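Local coordinates for protein beta-galactosidase (Bacillus circulans subsp. alkalophilus, PDB 3TTY) that hydrolyses terminal beta-D-galactosides, probably by the acid-base and nucleophile chemistry of a TIM-barrel glycoside hydrolase, and binds galactose, at residues A[454-459]-A[473-478]; A[547-552]-A[564-569]; A[559-564]-A[584-589]. One frame throughout, in Å; residues are numbered along the deposited sequence.

Contact 1 of 3, residues A[454-459]-A[473-478]; sequences KVVIAP and ERFVAQ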
ATOM      1  N   LYS A 454      12.356  18.480  39.883  1.00 22.26           N
ATOM      2  CA  LYS A 454      11.434  18.137  40.947  1.00 25.63           C
ATOM      3  C   LYS A 454      10.423  17.115  40.452  1.00 24.02           C
ATOM      4  O   LYS A 454       9.915  16.312  41.231  1.00 26.39           O
ATOM      5  CB  LYS A 454      10.755  19.396  41.494  1.00 29.92           C
ATOM      6  CG  LYS A 454      11.709  20.220  42.351  1.00 29.75           C
ATOM      7  CD  LYS A 454      11.058  21.475  42.888  1.00 43.41           C
ATOM      8  CE  LYS A 454      11.489  21.752  44.333  1.00 53.25           C
ATOM      9  NZ  LYS A 454      10.825  20.832  45.327  1.00 49.43           N
ATOM     10  N   VAL A 455      10.158  17.119  39.148  1.00 19.71           N
ATOM     11  CA  VAL A 455       9.250  16.133  38.565  1.00 22.46           C
ATOM     12  C   VAL A 455       9.860  15.524  37.309  1.00 23.02           C
ATOM     13  O   VAL A 455      10.201  16.248  36.376  1.00 27.22           O
ATOM     14  CB  VAL A 455       7.879  16.754  38.195  1.00 20.71           C
ATOM     15  CG1 VAL A 455       6.990  15.706  37.548  1.00 21.17           C
ATOM     16  CG2 VAL A 455       7.194  17.331  39.425  1.00 21.27           C
ATOM     17  N   VAL A 456       9.999  14.204  37.281  1.00 23.99           N
ATOM     18  CA  VAL A 456      10.580  13.522  36.120  1.00 22.81           C
ATOM     19  C   VAL A 456       9.566  12.541  35.543  1.00 23.18           C
ATOM     20  O   VAL A 456       9.096  11.636  36.237  1.00 24.36           O
ATOM     21  CB  VAL A 456      11.904  12.782  36.474  1.00 19.08           C
ATOM     22  CG1 VAL A 456      12.377  11.918  35.303  1.00 17.42           C
ATOM     23  CG2 VAL A 456      12.978  13.773  36.874  1.00 21.21           C
ATOM     24  N   ILE A 457       9.219  12.728  34.274  1.00 22.16           N
ATOM     25  CA  ILE A 457       8.197  11.902  33.642  1.00 21.08           C
ATOM     26  C   ILE A 457       8.790  11.040  32.524  1.00 19.76           C
ATOM     27  O   ILE A 457       9.480  11.539  31.629  1.00 20.86           O
ATOM     28  CB  ILE A 457       7.035  12.776  33.113  1.00 23.92           C
ATOM     29  CG1 ILE A 457       6.565  13.740  34.204  1.00 23.14           C
ATOM     30  CG2 ILE A 457       5.871  11.921  32.637  1.00 19.03           C
ATOM     31  CD1 ILE A 457       5.474  14.685  33.759  1.00 21.17           C
ATOM     32  N   ALA A 458       8.521   9.741  32.589  1.00 17.48           N
ATOM     33  CA  ALA A 458       9.063   8.788  31.616  1.00 18.14           C
ATOM     34  C   ALA A 458       7.946   7.948  31.007  1.00 18.39           C
ATOM     35  O   ALA A 458       7.654   6.850  31.482  1.00 17.99           O
ATOM     36  CB  ALA A 458      10.106   7.888  32.273  1.00 19.13           C
ATOM     37  N   PRO A 459       7.305   8.474  29.955  1.00 17.15           N
ATOM     38  CA  PRO A 459       6.234   7.750  29.270  1.00 16.41           C
ATOM     39  C   PRO A 459       6.781   6.495  28.589  1.00 15.09           C
ATOM     40  O   PRO A 459       7.739   6.580  27.827  1.00 17.09           O
ATOM     41  CB  PRO A 459       5.749   8.762  28.223  1.00 18.57           C
ATOM     42  CG  PRO A 459       6.185  10.106  28.752  1.00 15.26           C
ATOM     43  CD  PRO A 459       7.500   9.828  29.408  1.00 12.93           C
ATOM     44  N   GLU A 473      15.541   5.687  41.622  1.00 21.19           N
ATOM     45  CA  GLU A 473      15.360   5.427  43.044  1.00 21.39           C
ATOM     46  C   GLU A 473      16.049   6.513  43.867  1.00 24.15           C
ATOM     47  O   GLU A 473      15.470   7.066  44.801  1.00 20.48           O
ATOM     48  CB  GLU A 473      15.894   4.050  43.422  1.00 28.45           C
ATOM     49  CG  GLU A 473      14.938   2.911  43.111  1.00 23.92           C
ATOM     50  CD  GLU A 473      15.644   1.565  43.031  1.00 34.24           C
ATOM     51  OE1 GLU A 473      16.887   1.529  43.183  1.00 37.67           O
ATOM     52  OE2 GLU A 473      14.958   0.542  42.811  1.00 34.40           O
ATOM     53  N   ARG A 474      17.282   6.843  43.509  1.00 21.70           N
ATOM     54  CA  ARG A 474      17.988   7.900  44.229  1.00 28.77           C
ATOM     55  C   ARG A 474      17.311   9.277  44.087  1.00 27.32           C
ATOM     56  O   ARG A 474      17.176  10.013  45.066  1.00 24.27           O
ATOM     57  CB  ARG A 474      19.447   7.963  43.799  1.00 28.36           C
ATOM     58  CG  ARG A 474      20.309   8.810  44.697  1.00 41.23           C
ATOM     59  CD  ARG A 474      21.766   8.437  44.525  1.00 51.52           C
ATOM     60  NE  ARG A 474      21.963   7.002  44.717  1.00 60.70           N
ATOM     61  CZ  ARG A 474      22.232   6.143  43.737  1.00 63.99           C
ATOM     62  NH1 ARG A 474      22.350   6.578  42.482  1.00 51.79           N
ATOM     63  NH2 ARG A 474      22.394   4.850  44.017  1.00 55.51           N
ATOM     64  N   PHE A 475      16.880   9.609  42.871  1.00 26.47           N
ATOM     65  CA  PHE A 475      16.129  10.846  42.613  1.00 23.75           C
ATOM     66  C   PHE A 475      14.859  10.922  43.460  1.00 20.95           C
ATOM     67  O   PHE A 475      14.605  11.925  44.135  1.00 25.63           O
ATOM     68  CB  PHE A 475      15.780  10.965  41.125  1.00 23.86           C
ATOM     69  CG  PHE A 475      14.726  12.001  40.820  1.00 25.50           C
ATOM     70  CD1 PHE A 475      15.039  13.355  40.822  1.00 22.92           C
ATOM     71  CD2 PHE A 475      13.426  11.618  40.502  1.00 24.50           C
ATOM     72  CE1 PHE A 475      14.065  14.311  40.537  1.00 23.23           C
ATOM     73  CE2 PHE A 475      12.453  12.568  40.212  1.00 22.47           C
ATOM     74  CZ  PHE A 475      12.777  13.914  40.233  1.00 22.07           C
ATOM     75  N   VAL A 476      14.077   9.852  43.447  1.00 21.38           N
ATOM     76  CA  VAL A 476      12.815   9.830  44.172  1.00 22.75           C
ATOM     77  C   VAL A 476      13.014   9.844  45.691  1.00 24.85           C
ATOM     78  O   VAL A 476      12.317  10.561  46.405  1.00 25.80           O
ATOM     79  CB  VAL A 476      11.952   8.622  43.771  1.00 22.32           C
ATOM     80  CG1 VAL A 476      10.675   8.575  44.599  1.00 16.70           C
ATOM     81  CG2 VAL A 476      11.637   8.664  42.270  1.00 18.80           C
ATOM     82  N   ALA A 477      13.966   9.060  46.184  1.00 20.65           N
ATOM     83  CA  ALA A 477      14.220   8.994  47.620  1.00 24.00           C
ATOM     84  C   ALA A 477      14.671  10.344  48.182  1.00 27.97           C
ATOM     85  O   ALA A 477      14.390  10.662  49.344  1.00 24.77           O
ATOM     86  CB  ALA A 477      15.253   7.915  47.937  1.00 25.85           C
ATOM     87  N   GLN A 478      15.365  11.133  47.359  1.00 24.76           N
ATOM     88  CA  GLN A 478      15.832  12.446  47.792  1.00 27.20           C
ATOM     89  C   GLN A 478      14.725  13.487  47.767  1.00 26.77           C
ATOM     90  O   GLN A 478      14.930  14.622  48.187  1.00 30.50           O
ATOM     91  CB  GLN A 478      17.023  12.921  46.957  1.00 31.61           C
ATOM     92  CG  GLN A 478      18.307  12.128  47.200  1.00 41.33           C
ATOM     93  CD  GLN A 478      19.549  12.848  46.689  1.00 55.60           C
ATOM     94  OE1 GLN A 478      19.972  12.652  45.546  1.00 52.91           O
ATOM     95  NE2 GLN A 478      20.138  13.692  47.540  1.00 60.28           N
TER

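Contact 2 of 3, residues A[547-552]-A[564-569]; sequences CDVIHA and DYYKGT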
ATOM      1  N   CYS A 547      -4.228  -1.191  28.439  1.00 18.85           N
ATOM      2  CA  CYS A 547      -4.604  -1.170  29.847  1.00 21.36           C
ATOM      3  C   CYS A 547      -3.767  -2.177  30.612  1.00 23.65           C
ATOM      4  O   CYS A 547      -3.891  -3.384  30.401  1.00 19.77           O
ATOM      5  CB  CYS A 547      -6.090  -1.490  30.027  1.00 22.30           C
ATOM      6  SG  CYS A 547      -7.241  -0.231  29.383  1.00 26.53           S
ATOM      7  N   ASP A 548      -2.907  -1.679  31.494  1.00 17.81           N
ATOM      8  CA  ASP A 548      -2.160  -2.549  32.394  1.00 23.01           C
ATOM      9  C   ASP A 548      -3.064  -3.023  33.528  1.00 21.35           C
ATOM     10  O   ASP A 548      -3.748  -2.215  34.150  1.00 25.72           O
ATOM     11  CB  ASP A 548      -0.971  -1.790  32.982  1.00 20.35           C
ATOM     12  CG  ASP A 548       0.352  -2.455  32.673  1.00 25.58           C
ATOM     13  OD1 ASP A 548       0.331  -3.609  32.181  1.00 26.46           O
ATOM     14  OD2 ASP A 548       1.407  -1.831  32.934  1.00 22.15           O
ATOM     15  N   VAL A 549      -3.076  -4.323  33.808  1.00 24.04           N
ATOM     16  CA  VAL A 549      -3.828  -4.833  34.963  1.00 22.76           C
ATOM     17  C   VAL A 549      -2.839  -5.012  36.098  1.00 24.03           C
ATOM     18  O   VAL A 549      -1.978  -5.885  36.021  1.00 27.79           O
ATOM     19  CB  VAL A 549      -4.509  -6.172  34.647  1.00 22.26           C
ATOM     20  CG1 VAL A 549      -5.252  -6.715  35.871  1.00 22.15           C
ATOM     21  CG2 VAL A 549      -5.454  -6.005  33.477  1.00 22.60           C
ATOM     22  N   ILE A 550      -2.923  -4.178  37.133  1.00 21.69           N
ATOM     23  CA  ILE A 550      -1.842  -4.137  38.132  1.00 22.12           C
ATOM     24  C   ILE A 550      -2.290  -4.408  39.566  1.00 22.71           C
ATOM     25  O   ILE A 550      -3.484  -4.407  39.858  1.00 22.98           O
ATOM     26  CB  ILE A 550      -1.119  -2.786  38.098  1.00 23.72           C
ATOM     27  CG1 ILE A 550      -2.007  -1.689  38.689  1.00 23.59           C
ATOM     28  CG2 ILE A 550      -0.741  -2.427  36.669  1.00 18.92           C
ATOM     29  CD1 ILE A 550      -1.331  -0.341  38.725  1.00 22.90           C
ATOM     30  N   HIS A 551      -1.329  -4.646  40.457  1.00 17.80           N
ATOM     31  CA  HIS A 551      -1.639  -4.822  41.874  1.00 21.88           C
ATOM     32  C   HIS A 551      -0.870  -3.849  42.749  1.00 22.96           C
ATOM     33  O   HIS A 551       0.358  -3.764  42.670  1.00 26.09           O
ATOM     34  CB  HIS A 551      -1.331  -6.246  42.333  1.00 23.35           C
ATOM     35  CG  HIS A 551      -1.995  -7.304  41.514  1.00 25.73           C
ATOM     36  ND1 HIS A 551      -3.212  -7.855  41.855  1.00 26.63           N
ATOM     37  CD2 HIS A 551      -1.616  -7.906  40.360  1.00 23.28           C
ATOM     38  CE1 HIS A 551      -3.547  -8.762  40.952  1.00 27.96           C
ATOM     39  NE2 HIS A 551      -2.596  -8.811  40.035  1.00 23.92           N
ATOM     40  N   ALA A 552      -1.586  -3.127  43.602  1.00 22.61           N
ATOM     41  CA  ALA A 552      -0.927  -2.232  44.551  1.00 20.75           C
ATOM     42  C   ALA A 552      -0.238  -3.058  45.632  1.00 23.15           C
ATOM     43  O   ALA A 552      -0.865  -3.889  46.280  1.00 22.69           O
ATOM     44  CB  ALA A 552      -1.926  -1.272  45.168  1.00 19.81           C
ATOM     45  N   ASP A 564     -14.992  -3.453  31.812  1.00 27.96           N
ATOM     46  CA  ASP A 564     -14.268  -4.643  31.377  1.00 28.25           C
ATOM     47  C   ASP A 564     -13.921  -5.529  32.575  1.00 27.82           C
ATOM     48  O   ASP A 564     -14.192  -5.155  33.716  1.00 29.00           O
ATOM     49  CB  ASP A 564     -13.006  -4.238  30.601  1.00 30.21           C
ATOM     50  CG  ASP A 564     -12.859  -4.993  29.294  1.00 30.52           C
ATOM     51  OD1 ASP A 564     -13.267  -6.171  29.246  1.00 27.63           O
ATOM     52  OD2 ASP A 564     -12.343  -4.404  28.316  1.00 34.21           O
ATOM     53  N   TYR A 565     -13.324  -6.694  32.322  1.00 26.32           N
ATOM     54  CA  TYR A 565     -13.065  -7.664  33.397  1.00 23.84           C
ATOM     55  C   TYR A 565     -12.123  -7.166  34.492  1.00 26.90           C
ATOM     56  O   TYR A 565     -12.124  -7.705  35.603  1.00 27.80           O
ATOM     57  CB  TYR A 565     -12.575  -9.006  32.843  1.00 23.82           C
ATOM     58  CG  TYR A 565     -11.143  -9.012  32.352  1.00 22.19           C
ATOM     59  CD1 TYR A 565     -10.820  -8.574  31.075  1.00 23.64           C
ATOM     60  CD2 TYR A 565     -10.114  -9.469  33.166  1.00 26.77           C
ATOM     61  CE1 TYR A 565      -9.514  -8.586  30.628  1.00 26.07           C
ATOM     62  CE2 TYR A 565      -8.805  -9.482  32.732  1.00 27.74           C
ATOM     63  CZ  TYR A 565      -8.508  -9.040  31.463  1.00 26.19           C
ATOM     64  OH  TYR A 565      -7.204  -9.055  31.036  1.00 24.66           O
ATOM     65  N   TYR A 566     -11.321  -6.145  34.194  1.00 27.67           N
ATOM     66  CA  TYR A 566     -10.454  -5.563  35.221  1.00 23.72           C
ATOM     67  C   TYR A 566     -11.071  -4.353  35.932  1.00 27.41           C
ATOM     68  O   TYR A 566     -10.391  -3.633  36.668  1.00 26.09           O
ATOM     69  CB  TYR A 566      -9.073  -5.219  34.674  1.00 20.79           C
ATOM     70  CG  TYR A 566      -9.034  -4.739  33.239  1.00 22.24           C
ATOM     71  CD1 TYR A 566      -9.019  -3.381  32.932  1.00 21.25           C
ATOM     72  CD2 TYR A 566      -8.968  -5.644  32.196  1.00 20.43           C
ATOM     73  CE1 TYR A 566      -8.953  -2.944  31.618  1.00 22.73           C
ATOM     74  CE2 TYR A 566      -8.900  -5.221  30.884  1.00 26.15           C
ATOM     75  CZ  TYR A 566      -8.895  -3.875  30.594  1.00 26.29           C
ATOM     76  OH  TYR A 566      -8.832  -3.478  29.273  1.00 26.37           O
ATOM     77  N   LYS A 567     -12.362  -4.142  35.712  1.00 25.22           N
ATOM     78  CA  LYS A 567     -13.082  -3.088  36.398  1.00 27.20           C
ATOM     79  C   LYS A 567     -12.773  -3.101  37.888  1.00 23.94           C
ATOM     80  O   LYS A 567     -12.803  -4.152  38.522  1.00 28.78           O
ATOM     81  CB  LYS A 567     -14.586  -3.265  36.185  1.00 30.29           C
ATOM     82  CG  LYS A 567     -15.439  -2.246  36.934  1.00 33.98           C
ATOM     83  CD  LYS A 567     -16.913  -2.567  36.777  1.00 37.94           C
ATOM     84  CE  LYS A 567     -17.784  -1.490  37.402  1.00 39.35           C
ATOM     85  NZ  LYS A 567     -19.219  -1.719  37.064  1.00 42.64           N
ATOM     86  N   GLY A 568     -12.468  -1.930  38.437  1.00 25.32           N
ATOM     87  CA  GLY A 568     -12.251  -1.788  39.863  1.00 23.03           C
ATOM     88  C   GLY A 568     -10.822  -2.060  40.303  1.00 34.31           C
ATOM     89  O   GLY A 568     -10.526  -2.090  41.503  1.00 32.12           O
ATOM     90  N   THR A 569      -9.926  -2.266  39.342  1.00 25.43           N
ATOM     91  CA  THR A 569      -8.522  -2.476  39.679  1.00 21.29           C
ATOM     92  C   THR A 569      -7.783  -1.165  39.411  1.00 24.78           C
ATOM     93  O   THR A 569      -8.289  -0.309  38.684  1.00 27.44           O
ATOM     94  CB  THR A 569      -7.911  -3.671  38.900  1.00 21.76           C
ATOM     95  OG1 THR A 569      -8.088  -3.472  37.493  1.00 24.06           O
ATOM     96  CG2 THR A 569      -8.588  -4.984  39.309  1.00 21.10           C
TER
HETATM   97  O   HOH W   1      -5.472  -2.837  37.071  1.00 23.14           O

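Contact 3 of 3, residues A[559-564]-A[584-589]; sequences AEYGAD and YVASSP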
ATOM      1  N   ALA A 559      -7.104   5.884  41.678  1.00 24.73           N
ATOM      2  CA  ALA A 559      -8.154   5.716  40.674  1.00 25.30           C
ATOM      3  C   ALA A 559      -8.167   4.293  40.133  1.00 24.99           C
ATOM      4  O   ALA A 559      -7.131   3.636  40.076  1.00 26.67           O
ATOM      5  CB  ALA A 559      -7.985   6.715  39.530  1.00 19.77           C
ATOM      6  N   GLU A 560      -9.348   3.834  39.727  1.00 24.40           N
ATOM      7  CA  GLU A 560      -9.549   2.470  39.259  1.00 25.33           C
ATOM      8  C   GLU A 560     -10.232   2.438  37.902  1.00 25.20           C
ATOM      9  O   GLU A 560     -10.890   3.399  37.510  1.00 26.97           O
ATOM     10  CB  GLU A 560     -10.436   1.726  40.255  1.00 26.56           C
ATOM     11  CG  GLU A 560     -10.030   1.943  41.698  1.00 32.16           C
ATOM     12  CD  GLU A 560     -11.030   1.364  42.682  1.00 39.06           C
ATOM     13  OE1 GLU A 560     -12.240   1.328  42.345  1.00 32.05           O
ATOM     14  OE2 GLU A 560     -10.591   0.936  43.779  1.00 38.49           O
ATOM     15  N   TYR A 561     -10.098   1.318  37.196  1.00 29.00           N
ATOM     16  CA  TYR A 561     -10.794   1.135  35.922  1.00 27.13           C
ATOM     17  C   TYR A 561     -12.307   1.092  36.129  1.00 28.39           C
ATOM     18  O   TYR A 561     -12.792   0.690  37.191  1.00 30.98           O
ATOM     19  CB  TYR A 561     -10.351  -0.146  35.219  1.00 21.81           C
ATOM     20  CG  TYR A 561      -8.942  -0.126  34.683  1.00 26.14           C
ATOM     21  CD1 TYR A 561      -7.965  -0.944  35.233  1.00 23.38           C
ATOM     22  CD2 TYR A 561      -8.588   0.697  33.613  1.00 25.52           C
ATOM     23  CE1 TYR A 561      -6.680  -0.944  34.744  1.00 23.76           C
ATOM     24  CE2 TYR A 561      -7.298   0.707  33.120  1.00 23.22           C
ATOM     25  CZ  TYR A 561      -6.349  -0.121  33.692  1.00 25.19           C
ATOM     26  OH  TYR A 561      -5.063  -0.139  33.217  1.00 26.12           O
ATOM     27  N   GLY A 562     -13.047   1.490  35.102  1.00 27.91           N
ATOM     28  CA  GLY A 562     -14.489   1.583  35.204  1.00 30.86           C
ATOM     29  C   GLY A 562     -15.252   0.480  34.504  1.00 33.01           C
ATOM     30  O   GLY A 562     -16.443   0.316  34.753  1.00 37.73           O
ATOM     31  N   ALA A 563     -14.579  -0.274  33.635  1.00 27.11           N
ATOM     32  CA  ALA A 563     -15.258  -1.259  32.800  1.00 26.11           C
ATOM     33  C   ALA A 563     -14.398  -2.480  32.508  1.00 34.65           C
ATOM     34  O   ALA A 563     -13.226  -2.538  32.902  1.00 26.83           O
ATOM     35  CB  ALA A 563     -15.709  -0.619  31.496  1.00 27.32           C
ATOM     36  N   ASP A 564     -14.992  -3.453  31.812  1.00 27.96           N
ATOM     37  CA  ASP A 564     -14.268  -4.643  31.377  1.00 28.25           C
ATOM     38  C   ASP A 564     -13.921  -5.529  32.575  1.00 27.82           C
ATOM     39  O   ASP A 564     -14.192  -5.155  33.716  1.00 29.00           O
ATOM     40  CB  ASP A 564     -13.006  -4.238  30.601  1.00 30.21           C
ATOM     41  CG  ASP A 564     -12.859  -4.993  29.294  1.00 30.52           C
ATOM     42  OD1 ASP A 564     -13.267  -6.171  29.246  1.00 27.63           O
ATOM     43  OD2 ASP A 564     -12.343  -4.404  28.316  1.00 34.21           O
ATOM     44  N   TYR A 584       2.230   5.734  38.893  1.00 18.82           N
ATOM     45  CA  TYR A 584       2.118   4.810  37.781  1.00 18.58           C
ATOM     46  C   TYR A 584       0.782   5.014  37.083  1.00 19.57           C
ATOM     47  O   TYR A 584      -0.268   4.946  37.718  1.00 20.93           O
ATOM     48  CB  TYR A 584       2.219   3.381  38.287  1.00 18.07           C
ATOM     49  CG  TYR A 584       2.454   2.344  37.218  1.00 19.28           C
ATOM     50  CD1 TYR A 584       3.743   1.955  36.879  1.00 21.49           C
ATOM     51  CD2 TYR A 584       1.391   1.730  36.565  1.00 19.99           C
ATOM     52  CE1 TYR A 584       3.969   0.995  35.909  1.00 21.67           C
ATOM     53  CE2 TYR A 584       1.610   0.761  35.577  1.00 19.57           C
ATOM     54  CZ  TYR A 584       2.901   0.399  35.263  1.00 19.46           C
ATOM     55  OH  TYR A 584       3.152  -0.555  34.305  1.00 17.85           O
ATOM     56  N   VAL A 585       0.824   5.269  35.779  1.00 20.57           N
ATOM     57  CA  VAL A 585      -0.394   5.500  35.003  1.00 18.43           C
ATOM     58  C   VAL A 585      -0.623   4.299  34.105  1.00 23.62           C
ATOM     59  O   VAL A 585       0.063   4.150  33.083  1.00 25.37           O
ATOM     60  CB  VAL A 585      -0.281   6.779  34.131  1.00 19.47           C
ATOM     61  CG1 VAL A 585      -1.602   7.066  33.442  1.00 15.51           C
ATOM     62  CG2 VAL A 585       0.149   7.972  34.982  1.00 18.29           C
ATOM     63  N   ALA A 586      -1.584   3.452  34.474  1.00 20.01           N
ATOM     64  CA  ALA A 586      -1.715   2.122  33.862  1.00 21.88           C
ATOM     65  C   ALA A 586      -2.366   2.091  32.488  1.00 20.40           C
ATOM     66  O   ALA A 586      -2.517   1.029  31.901  1.00 22.25           O
ATOM     67  CB  ALA A 586      -2.439   1.154  34.811  1.00 21.25           C
ATOM     68  N   SER A 587      -2.763   3.249  31.977  1.00 21.17           N
ATOM     69  CA  SER A 587      -3.351   3.312  30.647  1.00 20.16           C
ATOM     70  C   SER A 587      -2.952   4.619  29.981  1.00 17.82           C
ATOM     71  O   SER A 587      -2.253   5.441  30.581  1.00 22.54           O
ATOM     72  CB  SER A 587      -4.873   3.188  30.726  1.00 22.64           C
ATOM     73  OG  SER A 587      -5.437   2.930  29.462  1.00 20.58           O
ATOM     74  N   SER A 588      -3.360   4.793  28.733  1.00 19.43           N
ATOM     75  CA  SER A 588      -3.140   6.049  28.030  1.00 20.67           C
ATOM     76  C   SER A 588      -4.385   6.901  28.192  1.00 22.46           C
ATOM     77  O   SER A 588      -5.438   6.604  27.599  1.00 22.53           O
ATOM     78  CB  SER A 588      -2.862   5.820  26.546  1.00 21.82           C
ATOM     79  OG  SER A 588      -2.453   7.035  25.936  1.00 22.02           O
ATOM     80  N   PRO A 589      -4.275   7.961  29.000  1.00 17.23           N
ATOM     81  CA  PRO A 589      -5.434   8.737  29.441  1.00 24.47           C
ATOM     82  C   PRO A 589      -5.723   9.935  28.536  1.00 28.31           C
ATOM     83  O   PRO A 589      -4.803  10.441  27.887  1.00 22.30           O
ATOM     84  CB  PRO A 589      -5.014   9.220  30.841  1.00 27.07           C
ATOM     85  CG  PRO A 589      -3.514   8.850  30.988  1.00 19.26           C
ATOM     86  CD  PRO A 589      -3.038   8.465  29.614  1.00 18.11           C
TER

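Contact 1 of 3, residues A[454-459]-A[473-478]
Lys-454, just ahead of strand 455-458, meets the ring of Phe-475 through its backbone: its carbonyl O lies 3.9 Å from Phe-475 CZ, oblique to the ring. Its CB points away from the helix, and NZ hydrogen-bonds to Gln-605. Val-455 brings only its backbone N near, at the ring edge close to the plane, while its CB points away from the helix and the side chain touches Val-399 and Thr-481. Val-456 carries the contact. Its CG2 sits over one face of the phenyl ring, 3.8 Å from the centroid and 30° off the normal, in a CH-pi contact, and comes to 3.4 Å from Phe-475 CZ. With CG trans to its backbone N (chi1 165°), Phe-475 carries its ring out from helix 468-477 and onto the strand; Leu-450 touches both side chains. Strand, helix and the following strand 481-485 form a beta-alpha-beta unit, and this ring helps pack the helix against the parallel part of the mixed sheet. No hydrogen bond crosses between the segments; the backbones of Lys-454, Val-455 and Val-456 bond to neighbouring strands instead. The joint therefore rests on dispersion and shape, with an aromatic face receiving a methyl group.

Contact 2 of 3, residues A[547-552]-A[564-569]
Two overlapping beta turns, type I from Asp-564 to Lys-567 and type II from Tyr-566 to Thr-569, link strand 556-561 to strand 570-577 and press Tyr-566 against Cys-547 and Val-549 of strand 546-552. The tyrosine lies along the strand, so that its two ends meet different residues. Near the ring's root, Val-549 CG2 is 3.8 Å from Tyr-566 CD2, the two side chains crossing at a slant. At the phenol end, Cys-547 CB comes to 3.6 Å from Tyr-566 CE1. Cys-547 SG, placed trans to its own carbonyl carbon (chi1 -68°), makes a sulfur-aromatic contact, oblique to the ring and 5.1 Å from its centroid. The hydroxyl beyond is held by Asp-518. Tyr-565 adds a looser touch, its OH 4.3 Å from Val-549 CG2 and hydrogen-bonded to Glu-516. The two rings of the turn also brace each other: Tyr-566 CD2 stands 3.3 Å above one face of Tyr-565, toward the rim. Where the side chains stop, a water takes over, accepting from Ile-550 N at 2.9 Å and donating to Thr-569 OG1 at 2.7 Å. This bridge gives the strand amide a partner and ties the end of the turn to it without any direct hydrogen bond between the segments. Strand 546-552 pairs antiparallel with strand 512-519, while Tyr-566 packs edge-to-face with Tyr-561 of strand 556-561 and touches Asn-526 of strand 525-530. At the start of the turn, Asp-564 forms a salt bridge with Arg-323 of a second subunit, and Tyr-565 packs on Pro-324 of that subunit.

Contact 3 of 3, residues A[559-564]-A[584-589]
Tyr-561 and Ala-586 mark the closest approach of the two backbones, yet their CA atoms remain 9.4 Å apart, so one long side chain must span the gap. Tyr-561 ends strand 556-561; Ala-586 is the break between strands 580-585 and 587-589, its phi/psi of -78°/-1° interrupting the extended backbone. The tyrosine CG is trans to its own carbonyl carbon (chi1 -70°), and the ring extends from there to bring the phenol oxygen against the break. Tyr-561 OH lies 3.3 Å from Ala-586 CB and 3.1 Å from Ala-586 O. The latter is a close polar approach rather than a hydrogen bond: the hydroxyl bonds to Asp-548 O, and Ala-586 O accepts the backbone N-H of Asp-548. Ser-587 CB is near the plane of the tyrosine ring, at its edge, 4.2 Å from Tyr-561 OH, while Ser-587 OG bonds to Leu-546 O. The buried phenol is thus satisfied by main chain from a third element and fits against small side chains at the break. Strand 570-577 separates strands 556-561 and 580-585 in the mixed sheet, and strand 546-552 packs alongside with Cys-547 touching both Tyr-561 and Ser-587. Beyond Ala-586, strand 587-589 pairs with strand 540-544 at the far end of that sheet.

How the contacts relate
All three contacts belong to the trimerisation domain, join mostly buried residues and lack a direct hydrogen bond between their segments. Contact 1, about 22 Å between centres from contact 3, reaches the same mixed sheet; it is helix-on-sheet packing, mainly apolar, a methyl over a ring face, and no other chain touches it. Contacts 2 and 3 are centred about 7 Å apart, interlock along the chain and share the exposed Asp-564 at a subunit boundary; more of contact 2 than of contact 3 is within reach of the second subunit. Both use tyrosines whose hydroxyls find partners outside the paired segments, and Asp-548 of contact 2 receives both Tyr-561 and Tyr-584 of contact 3. Contact 2 alone has a water bridge.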